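Local atomic coordinates of probable chitinase A (Chromobacterium violaceum, PDB entry 4TX8), a protein that probably hydrolyses internal beta-1,4 bonds of chitin as a family 18 glycoside hydrolase and carries a small carbohydrate-binding module. Residues Ser130-Val135 / Thr408-Val413; Gln241-Ala244 / Asn249-Leu252; Thr374-Gln377 / Lys383-Gln386; Trp62-Ala65 / Leu70-Pro73. All coordinates share one frame; numbering follows the deposited sequence.

How the contacts relate
Contacts 1, 2 and 3 all lie in the glycoside hydrolase family 18 barrel, while contact 4 lies in the carbohydrate-binding module. Contacts 2 and 3 are nested within the long loop closed by contact 1. Contacts 1 and 2 have centres 26 Å apart yet touch at their margins, where Val135 CG1 packs 3.6 Å from Tyr251 OH. Contact 3 is separate, about 11 Å from contact 1 between nearest atoms. Contact 4 comes within about 8 Å of contact 1, again between nearest atoms, but its centre is 40 Å from that of contact 2. Bound N-acetylglucosamine lies about 6 Å from the Arg411 side chain, and the Trp71 side chain is about 12 Å from bound N-acetylglucosamine.

Contact 1 (Ser130-Val135 / Thr408-Val413); sequences SADWDV and TFSRPV
Asp132 and Trp133 pack against Ser410 and Arg411 in a partly buried, water-bridged contact between the loop entering strand 135-143 and helix 410-417. Ser410 CB approaches the six-membered part of the indole obliquely, 3.7 Å from Trp133 CZ2. Beside it, the Asp132 carboxylate reaches toward the helix backbone, with Asp132 OD2 3.7 Å from Arg411 CA. One water ties the polar groups together: it donates to Asp132 OD2 and to Ser410 OG, each at 2.6 Å, and lies 2.8 Å from Ser130 OG. The Ser410 hydroxyl, set between its backbone N and carbonyl carbon (chi1 60°), also bonds to Asp402, while Asp132 OD1 forms a salt bridge with Arg418, just past the end of helix 410-417. In the (beta/alpha)8 barrel of this family the contact lies where strand 135-143 begins, and it joins the loop before that strand to the C-terminal helix. The loop is shaped by a type I turn from Ser130 to Trp133 and by an ST turn in which Asp132 N donates to Ser130 OG at 3.2 Å. A second water donates to Asp132 OD1 and, at 2.9 Å, to Arg411 O.

Contact 2 (Gln241-Ala244 / Asn249-Leu252); sequences QLKA and NFYL
Helix residue Lys243 stands opposite Phe250, just ahead of strand 251-254, with their CA atoms 5.9 Å apart, where the chain has turned back from helix to strand. The pair belongs to the beta-alpha-beta unit of strand 214-218, helix 230-246 and strand 251-254 within the TIM barrel; the first of these strands ends at Asp218, which with Glu220 binds calcium. Phe250 lies between the helix and the barrel strands. Its ring carbon CG is anti to the backbone N (chi1 -173°), which points the ring at Leu242 and Lys243. Lys243 CA lies over one ring face, offset toward the rim; Lys243 CB is 3.6 Å from Phe250 CD2, and Lys243 CG also rests against Phe250 CB. Leu242 meets the far end of the ring, its side chain crossing that of Phe250 at about a right angle, with Leu242 CD2 3.9 Å from Phe250 CZ. Leu207 of helix 193-210 and Ile215 add further apolar cover. The lysine chain runs on fully extended past the phenylalanine to a salt bridge with Asp285. Two waters lie between the ammonium group and the Phe250 carbonyl, each 2.8 Å from Lys243 NZ and respectively 2.7 and 3.0 Å from Phe250 O.

Contact 3 (Thr374-Gln377 / Lys383-Gln386); sequences TTLQ and KPAQ
Leu376 and Pro384 run antiparallel alongside one another, the leucine laying one methyl branch against the pyrrolidine ring. They sit at a surface turn of the barrel, between helix 363-375 and strand 393-397, in the helix-to-strand connection that is also stapled by the Cys372-Cys379 disulfide. Leu376 CD1 does most of the touching: it lies 3.6 Å from Pro384 CB and 3.9 Å from Pro384 CD, so it rests against the CB-CG-CD side of the ring. The same methyl reaches the backbone beyond the proline and comes 3.7 Å from Gln386 C, whereas Leu376 CD2 is turned toward the Ala385 carbonyl and only grazes it. Two backbone and side-chain features put the leucine here. It is the first residue past the helix to leave helical angles, with a positive phi of 61°, and its chi1 of -111° is far from a staggered value. The loop is tied to helix 313-325 by Lys321, whose NZ bonds to the carbonyl of Lys383. On the helix side, the turn after Leu376 is fastened by Gln377 O, which bonds to the hydroxyl of Thr371. The Lys383 side chain stretches out from CG alongside the turn, and Lys383 CE stops 3.9 Å from Leu376 O.

Contact 4 (Trp62-Ala65 / Leu70-Pro73); sequences WNPA and LWTP
Pro64 lies flat over the indole of Trp71: its CG is 3.8 Å from the centre of the five-membered ring and only 5° off the ring normal, a CH-pi contact. The two side chains run alongside each other in the same direction, and Pro64 CA closes in on the ring as well, 3.5 Å from Trp71 CD1. At the rim of the indole, in its plane, a water accepts from Trp71 NE1 at 2.9 Å and donates to Trp62 O at 2.8 Å. Further along, Trp62 CB and Leu70 CD1 meet at 3.8 Å. Trp71 CG is anti to the carbonyl carbon (chi1 -61°), which turns the ring toward the proline. Around this pair stand Trp29, Tyr35 and His54, whose rings meet the indole of Trp71, Tyr35 edge-to-face. Farther out, Arg404 at the end of helix 399-404 donates from one NH1 to the carbonyls of both Pro64 and Trp71, linking the module to the catalytic barrel. The tryptophan sits on an outermost strand, 71-73, of a three-stranded antiparallel sheet, packed within an aromatic cluster in the core of a family 5/12 carbohydrate-binding module.

Contact 1 (Ser130-Val135 / Thr408-Val413)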
loop_
_atom_site.group_PDB
_atom_site.type_symbol
_atom_site.label_atom_id
_atom_site.label_comp_id
_atom_site.label_asym_id
_atom_site.label_seq_id
_atom_site.Cartn_x
_atom_site.Cartn_y
_atom_site.Cartn_z
ATOM N N SER A 130 -5.624 11.748 -7.289
ATOM C CA SER A 130 -7.058 12.007 -7.185
ATOM C C SER A 130 -7.539 12.072 -5.741
ATOM O O SER A 130 -6.935 11.485 -4.845
ATOM C CB SER A 130 -7.851 10.940 -7.945
ATOM O OG SER A 130 -8.312 9.926 -7.074
ATOM N N ALA A 131 -8.646 12.777 -5.531
ATOM C CA ALA A 131 -9.189 12.996 -4.196
ATOM C C ALA A 131 -9.668 11.710 -3.520
ATOM O O ALA A 131 -9.927 11.705 -2.320
ATOM C CB ALA A 131 -10.327 14.006 -4.258
ATOM N N ASP A 132 -9.786 10.625 -4.285
ATOM C CA ASP A 132 -10.246 9.352 -3.729
ATOM C C ASP A 132 -9.210 8.702 -2.810
ATOM O O ASP A 132 -9.538 7.803 -2.038
ATOM C CB ASP A 132 -10.617 8.376 -4.850
ATOM C CG ASP A 132 -11.967 8.679 -5.468
ATOM O OD1 ASP A 132 -12.853 9.189 -4.748
ATOM O OD2 ASP A 132 -12.143 8.399 -6.674
ATOM N N TRP A 133 -7.962 9.150 -2.900
ATOM C CA TRP A 133 -6.898 8.603 -2.063
ATOM C C TRP A 133 -6.787 9.363 -0.742
ATOM O O TRP A 133 -6.754 10.589 -0.730
ATOM C CB TRP A 133 -5.563 8.639 -2.811
ATOM C CG TRP A 133 -5.602 7.882 -4.103
ATOM C CD1 TRP A 133 -5.785 8.400 -5.355
ATOM C CD2 TRP A 133 -5.471 6.465 -4.271
ATOM N NE1 TRP A 133 -5.767 7.392 -6.292
ATOM C CE2 TRP A 133 -5.577 6.194 -5.652
ATOM C CE3 TRP A 133 -5.270 5.397 -3.388
ATOM C CZ2 TRP A 133 -5.492 4.901 -6.170
ATOM C CZ3 TRP A 133 -5.185 4.113 -3.904
ATOM C CH2 TRP A 133 -5.293 3.877 -5.282
ATOM N N ASP A 134 -6.732 8.629 0.367
ATOM C CA ASP A 134 -6.666 9.242 1.692
ATOM C C ASP A 134 -5.250 9.237 2.249
ATOM O O ASP A 134 -4.869 10.127 3.008
ATOM C CB ASP A 134 -7.602 8.522 2.660
ATOM C CG ASP A 134 -9.047 8.603 2.229
ATOM O OD1 ASP A 134 -9.555 9.735 2.081
ATOM O OD2 ASP A 134 -9.671 7.538 2.022
ATOM N N VAL A 135 -4.479 8.216 1.890
ATOM C CA VAL A 135 -3.072 8.164 2.263
ATOM C C VAL A 135 -2.243 7.901 1.017
ATOM O O VAL A 135 -2.436 6.900 0.326
ATOM C CB VAL A 135 -2.781 7.082 3.324
ATOM C CG1 VAL A 135 -1.311 7.107 3.709
ATOM C CG2 VAL A 135 -3.656 7.292 4.559
ATOM N N THR A 408 -10.191 2.475 -12.185
ATOM C CA THR A 408 -11.192 1.420 -12.071
ATOM C C THR A 408 -11.218 0.788 -10.683
ATOM O O THR A 408 -12.172 0.097 -10.330
ATOM C CB THR A 408 -10.961 0.316 -13.113
ATOM O OG1 THR A 408 -9.585 -0.085 -13.080
ATOM C CG2 THR A 408 -11.300 0.825 -14.502
ATOM N N PHE A 409 -10.165 1.014 -9.903
ATOM C CA PHE A 409 -10.134 0.532 -8.531
ATOM C C PHE A 409 -10.543 1.649 -7.574
ATOM O O PHE A 409 -11.472 1.487 -6.783
ATOM C CB PHE A 409 -8.744 -0.008 -8.167
ATOM C CG PHE A 409 -8.670 -0.632 -6.791
ATOM C CD1 PHE A 409 -8.415 0.146 -5.670
ATOM C CD2 PHE A 409 -8.850 -1.998 -6.623
ATOM C CE1 PHE A 409 -8.352 -0.426 -4.406
ATOM C CE2 PHE A 409 -8.783 -2.576 -5.364
ATOM C CZ PHE A 409 -8.536 -1.789 -4.254
ATOM N N SER A 410 -9.855 2.785 -7.660
ATOM C CA SER A 410 -10.051 3.871 -6.701
ATOM C C SER A 410 -11.478 4.419 -6.679
ATOM O O SER A 410 -12.007 4.712 -5.611
ATOM C CB SER A 410 -9.070 5.012 -6.981
ATOM O OG SER A 410 -9.247 5.539 -8.283
ATOM N N ARG A 411 -12.107 4.554 -7.843
ATOM C CA ARG A 411 -13.445 5.146 -7.884
ATOM C C ARG A 411 -14.490 4.291 -7.151
ATOM O O ARG A 411 -15.159 4.797 -6.249
ATOM C CB ARG A 411 -13.886 5.412 -9.332
ATOM C CG ARG A 411 -13.283 6.664 -9.946
ATOM C CD ARG A 411 -13.700 6.827 -11.399
ATOM N NE ARG A 411 -13.127 8.032 -11.994
ATOM C CZ ARG A 411 -13.166 8.320 -13.292
ATOM N NH1 ARG A 411 -13.749 7.487 -14.145
ATOM N NH2 ARG A 411 -12.616 9.443 -13.738
ATOM N N PRO A 412 -14.634 3.000 -7.513
ATOM C CA PRO A 412 -15.681 2.276 -6.780
ATOM C C PRO A 412 -15.300 1.944 -5.338
ATOM O O PRO A 412 -16.183 1.896 -4.482
ATOM C CB PRO A 412 -15.866 0.995 -7.602
ATOM C CG PRO A 412 -14.560 0.799 -8.291
ATOM C CD PRO A 412 -14.040 2.174 -8.583
ATOM N N VAL A 413 -14.017 1.729 -5.066
ATOM C CA VAL A 413 -13.602 1.348 -3.720
ATOM C C VAL A 413 -13.719 2.527 -2.748
ATOM O O VAL A 413 -14.171 2.354 -1.615
ATOM C CB VAL A 413 -12.169 0.785 -3.709
ATOM C CG1 VAL A 413 -11.655 0.639 -2.286
ATOM C CG2 VAL A 413 -12.136 -0.563 -4.426
HETATM O O HOH W 1 -10.058 8.043 -8.243
HETATM O O HOH W 2 -15.419 7.655 -5.782
#

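Contact 2 (Gln241-Ala244 / Asn249-Leu252)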
loop_
_atom_site.group_PDB
_atom_site.type_symbol
_atom_site.label_atom_id
_atom_site.label_comp_id
_atom_site.label_asym_id
_atom_site.label_seq_id
_atom_site.Cartn_x
_atom_site.Cartn_y
_atom_site.Cartn_z
ATOM N N GLN A 241 12.902 5.504 18.135
ATOM C CA GLN A 241 13.823 6.632 18.288
ATOM C C GLN A 241 13.500 7.733 17.289
ATOM O O GLN A 241 13.545 8.918 17.617
ATOM C CB GLN A 241 15.275 6.179 18.115
ATOM C CG GLN A 241 15.813 5.345 19.271
ATOM C CD GLN A 241 17.243 4.884 19.043
ATOM O OE1 GLN A 241 17.538 3.690 19.088
ATOM N NE2 GLN A 241 18.138 5.834 18.802
ATOM N N LEU A 242 13.174 7.325 16.066
ATOM C CA LEU A 242 12.797 8.260 15.017
ATOM C C LEU A 242 11.534 9.022 15.398
ATOM O O LEU A 242 11.483 10.245 15.274
ATOM C CB LEU A 242 12.591 7.525 13.690
ATOM C CG LEU A 242 12.037 8.371 12.540
ATOM C CD1 LEU A 242 12.940 9.562 12.264
ATOM C CD2 LEU A 242 11.857 7.531 11.285
ATOM N N LYS A 243 10.518 8.301 15.866
ATOM C CA LYS A 243 9.264 8.942 16.246
ATOM C C LYS A 243 9.455 9.895 17.423
ATOM O O LYS A 243 8.834 10.957 17.473
ATOM C CB LYS A 243 8.197 7.903 16.593
ATOM C CG LYS A 243 6.977 8.515 17.272
ATOM C CD LYS A 243 5.875 7.505 17.507
ATOM C CE LYS A 243 4.661 8.173 18.131
ATOM N NZ LYS A 243 3.468 7.289 18.058
ATOM N N ALA A 244 10.315 9.515 18.363
ATOM C CA ALA A 244 10.609 10.366 19.513
ATOM C C ALA A 244 11.124 11.728 19.058
ATOM O O ALA A 244 10.771 12.759 19.629
ATOM C CB ALA A 244 11.618 9.695 20.437
ATOM N N ASN A 249 2.720 13.304 15.954
ATOM C CA ASN A 249 2.070 13.325 14.642
ATOM C C ASN A 249 2.619 12.238 13.721
ATOM O O ASN A 249 2.102 12.024 12.625
ATOM C CB ASN A 249 2.230 14.685 13.960
ATOM C CG ASN A 249 1.470 15.790 14.665
ATOM O OD1 ASN A 249 0.516 15.539 15.404
ATOM N ND2 ASN A 249 1.886 17.028 14.429
ATOM N N PHE A 250 3.671 11.562 14.172
ATOM C CA PHE A 250 4.356 10.554 13.367
ATOM C C PHE A 250 3.425 9.442 12.893
ATOM O O PHE A 250 2.837 8.723 13.698
ATOM C CB PHE A 250 5.516 9.953 14.160
ATOM C CG PHE A 250 6.392 9.031 13.359
ATOM C CD1 PHE A 250 7.312 9.540 12.455
ATOM C CD2 PHE A 250 6.310 7.660 13.522
ATOM C CE1 PHE A 250 8.126 8.698 11.723
ATOM C CE2 PHE A 250 7.126 6.812 12.791
ATOM C CZ PHE A 250 8.033 7.334 11.890
ATOM N N TYR A 251 3.301 9.308 11.577
ATOM C CA TYR A 251 2.498 8.254 10.966
ATOM C C TYR A 251 3.364 7.020 10.739
ATOM O O TYR A 251 4.489 7.124 10.247
ATOM C CB TYR A 251 1.889 8.751 9.649
ATOM C CG TYR A 251 1.020 7.763 8.889
ATOM C CD1 TYR A 251 1.587 6.788 8.076
ATOM C CD2 TYR A 251 -0.370 7.835 8.950
ATOM C CE1 TYR A 251 0.799 5.898 7.362
ATOM C CE2 TYR A 251 -1.167 6.949 8.238
ATOM C CZ TYR A 251 -0.576 5.983 7.446
ATOM O OH TYR A 251 -1.356 5.100 6.732
ATOM N N LEU A 252 2.845 5.854 11.109
ATOM C CA LEU A 252 3.577 4.608 10.911
ATOM C C LEU A 252 2.685 3.534 10.307
ATOM O O LEU A 252 1.681 3.146 10.901
ATOM C CB LEU A 252 4.168 4.106 12.232
ATOM C CG LEU A 252 4.818 2.718 12.178
ATOM C CD1 LEU A 252 6.009 2.700 11.222
ATOM C CD2 LEU A 252 5.232 2.256 13.570
HETATM O O HOH W 3 3.345 6.587 15.323
HETATM O O HOH W 4 1.899 9.042 16.570
#

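Contact 3 (Thr374-Gln377 / Lys383-Gln386)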
loop_
_atom_site.group_PDB
_atom_site.type_symbol
_atom_site.label_atom_id
_atom_site.label_comp_id
_atom_site.label_asym_id
_atom_site.label_seq_id
_atom_site.Cartn_x
_atom_site.Cartn_y
_atom_site.Cartn_z
ATOM N N THR A 374 -17.231 -4.471 8.612
ATOM C CA THR A 374 -17.768 -3.305 9.314
ATOM C C THR A 374 -19.177 -3.494 9.880
ATOM O O THR A 374 -19.500 -2.930 10.924
ATOM C CB THR A 374 -17.794 -2.059 8.400
ATOM O OG1 THR A 374 -18.569 -2.332 7.226
ATOM C CG2 THR A 374 -16.379 -1.658 7.995
ATOM N N THR A 375 -20.021 -4.263 9.196
ATOM C CA THR A 375 -21.423 -4.371 9.596
ATOM C C THR A 375 -21.948 -5.801 9.661
ATOM O O THR A 375 -23.149 -6.007 9.839
ATOM C CB THR A 375 -22.344 -3.594 8.637
ATOM O OG1 THR A 375 -22.310 -4.209 7.344
ATOM C CG2 THR A 375 -21.917 -2.138 8.525
ATOM N N LEU A 376 -21.058 -6.777 9.500
ATOM C CA LEU A 376 -21.426 -8.191 9.565
ATOM C C LEU A 376 -22.439 -8.583 8.488
ATOM O O LEU A 376 -23.143 -9.581 8.626
ATOM C CB LEU A 376 -21.982 -8.536 10.954
ATOM C CG LEU A 376 -21.135 -9.443 11.849
ATOM C CD1 LEU A 376 -19.708 -8.936 11.931
ATOM C CD2 LEU A 376 -21.748 -9.540 13.238
ATOM N N GLN A 377 -22.502 -7.801 7.413
ATOM C CA GLN A 377 -23.429 -8.086 6.322
ATOM C C GLN A 377 -22.691 -8.447 5.034
ATOM O O GLN A 377 -21.627 -7.901 4.741
ATOM C CB GLN A 377 -24.355 -6.891 6.078
ATOM C CG GLN A 377 -25.182 -6.487 7.292
ATOM C CD GLN A 377 -26.041 -7.623 7.822
ATOM O OE1 GLN A 377 -26.682 -8.343 7.057
ATOM N NE2 GLN A 377 -26.050 -7.791 9.141
ATOM N N LYS A 383 -16.844 -15.079 9.011
ATOM C CA LYS A 383 -17.605 -14.011 9.648
ATOM C C LYS A 383 -16.913 -13.518 10.916
ATOM O O LYS A 383 -16.500 -14.323 11.749
ATOM C CB LYS A 383 -19.016 -14.504 9.987
ATOM C CG LYS A 383 -20.132 -13.527 9.667
ATOM C CD LYS A 383 -21.432 -13.954 10.335
ATOM C CE LYS A 383 -22.635 -13.271 9.702
ATOM N NZ LYS A 383 -23.894 -13.537 10.460
ATOM N N PRO A 384 -16.783 -12.192 11.067
ATOM C CA PRO A 384 -16.238 -11.627 12.308
ATOM C C PRO A 384 -17.110 -11.984 13.508
ATOM O O PRO A 384 -18.316 -12.172 13.344
ATOM C CB PRO A 384 -16.259 -10.115 12.051
ATOM C CG PRO A 384 -16.325 -9.971 10.575
ATOM C CD PRO A 384 -17.097 -11.151 10.075
ATOM N N ALA A 385 -16.509 -12.089 14.690
ATOM C CA ALA A 385 -17.267 -12.378 15.904
ATOM C C ALA A 385 -18.219 -11.225 16.198
ATOM O O ALA A 385 -19.404 -11.429 16.461
ATOM C CB ALA A 385 -16.334 -12.616 17.077
ATOM N N GLN A 386 -17.682 -10.012 16.148
ATOM C CA GLN A 386 -18.487 -8.806 16.252
ATOM C C GLN A 386 -18.129 -7.869 15.107
ATOM O O GLN A 386 -17.077 -8.013 14.486
ATOM C CB GLN A 386 -18.270 -8.117 17.600
ATOM C CG GLN A 386 -16.807 -7.928 17.978
ATOM C CD GLN A 386 -16.626 -6.983 19.153
ATOM O OE1 GLN A 386 -17.354 -5.999 19.291
ATOM N NE2 GLN A 386 -15.653 -7.279 20.007
#

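Contact 4 (Trp62-Ala65 / Leu70-Pro73)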
loop_
_atom_site.group_PDB
_atom_site.type_symbol
_atom_site.label_atom_id
_atom_site.label_comp_id
_atom_site.label_asym_id
_atom_site.label_seq_id
_atom_site.Cartn_x
_atom_site.Cartn_y
_atom_site.Cartn_z
ATOM N N TRP A 62 -3.281 -1.700 -28.820
ATOM C CA TRP A 62 -2.618 -0.498 -28.322
ATOM C C TRP A 62 -3.587 0.386 -27.536
ATOM O O TRP A 62 -3.709 1.583 -27.810
ATOM C CB TRP A 62 -2.014 0.297 -29.480
ATOM C CG TRP A 62 -0.902 -0.408 -30.186
ATOM C CD1 TRP A 62 -0.235 -1.519 -29.762
ATOM C CD2 TRP A 62 -0.326 -0.049 -31.448
ATOM N NE1 TRP A 62 0.723 -1.876 -30.682
ATOM C CE2 TRP A 62 0.689 -0.989 -31.726
ATOM C CE3 TRP A 62 -0.567 0.975 -32.371
ATOM C CZ2 TRP A 62 1.460 -0.935 -32.888
ATOM C CZ3 TRP A 62 0.202 1.027 -33.527
ATOM C CH2 TRP A 62 1.202 0.078 -33.773
ATOM N N ASN A 63 -4.279 -0.200 -26.562
ATOM C CA ASN A 63 -5.286 0.544 -25.815
ATOM C C ASN A 63 -4.630 1.486 -24.802
ATOM O O ASN A 63 -3.491 1.260 -24.390
ATOM C CB ASN A 63 -6.272 -0.414 -25.127
ATOM C CG ASN A 63 -5.658 -1.159 -23.958
ATOM O OD1 ASN A 63 -5.405 -0.582 -22.898
ATOM N ND2 ASN A 63 -5.436 -2.456 -24.137
ATOM N N PRO A 64 -5.340 2.561 -24.415
ATOM C CA PRO A 64 -4.779 3.577 -23.516
ATOM C C PRO A 64 -4.235 3.042 -22.184
ATOM O O PRO A 64 -3.256 3.590 -21.680
ATOM C CB PRO A 64 -5.969 4.507 -23.273
ATOM C CG PRO A 64 -6.769 4.411 -24.526
ATOM C CD PRO A 64 -6.655 2.970 -24.948
ATOM N N ALA A 65 -4.845 2.001 -21.627
ATOM C CA ALA A 65 -4.382 1.458 -20.350
ATOM C C ALA A 65 -3.090 0.670 -20.521
ATOM O O ALA A 65 -2.329 0.485 -19.572
ATOM C CB ALA A 65 -5.456 0.580 -19.717
ATOM N N LEU A 70 1.630 6.091 -26.014
ATOM C CA LEU A 70 0.616 6.606 -26.935
ATOM C C LEU A 70 -0.430 7.472 -26.247
ATOM O O LEU A 70 -0.969 8.402 -26.849
ATOM C CB LEU A 70 -0.093 5.457 -27.658
ATOM C CG LEU A 70 0.673 4.735 -28.762
ATOM C CD1 LEU A 70 -0.157 3.572 -29.281
ATOM C CD2 LEU A 70 1.018 5.699 -29.889
ATOM N N TRP A 71 -0.721 7.155 -24.990
ATOM C CA TRP A 71 -1.808 7.805 -24.270
ATOM C C TRP A 71 -1.400 8.244 -22.872
ATOM O O TRP A 71 -0.765 7.488 -22.134
ATOM C CB TRP A 71 -3.016 6.868 -24.169
ATOM C CG TRP A 71 -3.577 6.460 -25.491
ATOM C CD1 TRP A 71 -3.309 5.310 -26.177
ATOM C CD2 TRP A 71 -4.501 7.201 -26.295
ATOM N NE1 TRP A 71 -4.013 5.289 -27.357
ATOM C CE2 TRP A 71 -4.751 6.439 -27.454
ATOM C CE3 TRP A 71 -5.141 8.435 -26.147
ATOM C CZ2 TRP A 71 -5.612 6.872 -28.458
ATOM C CZ3 TRP A 71 -5.994 8.861 -27.143
ATOM C CH2 TRP A 71 -6.223 8.083 -28.285
ATOM N N THR A 72 -1.774 9.465 -22.509
ATOM C CA THR A 72 -1.630 9.915 -21.133
ATOM C C THR A 72 -3.013 10.161 -20.534
ATOM O O THR A 72 -3.886 10.728 -21.192
ATOM C CB THR A 72 -0.764 11.190 -21.028
ATOM O OG1 THR A 72 -0.770 11.667 -19.677
ATOM C CG2 THR A 72 -1.284 12.281 -21.942
ATOM N N PRO A 73 -3.225 9.710 -19.288
ATOM C CA PRO A 73 -4.505 9.907 -18.600
ATOM C C PRO A 73 -4.847 11.385 -18.460
ATOM O O PRO A 73 -3.966 12.179 -18.137
ATOM C CB PRO A 73 -4.273 9.268 -17.224
ATOM C CG PRO A 73 -3.149 8.308 -17.432
ATOM C CD PRO A 73 -2.269 8.948 -18.465
HETATM O O HOH W 5 -4.289 3.578 -29.666
#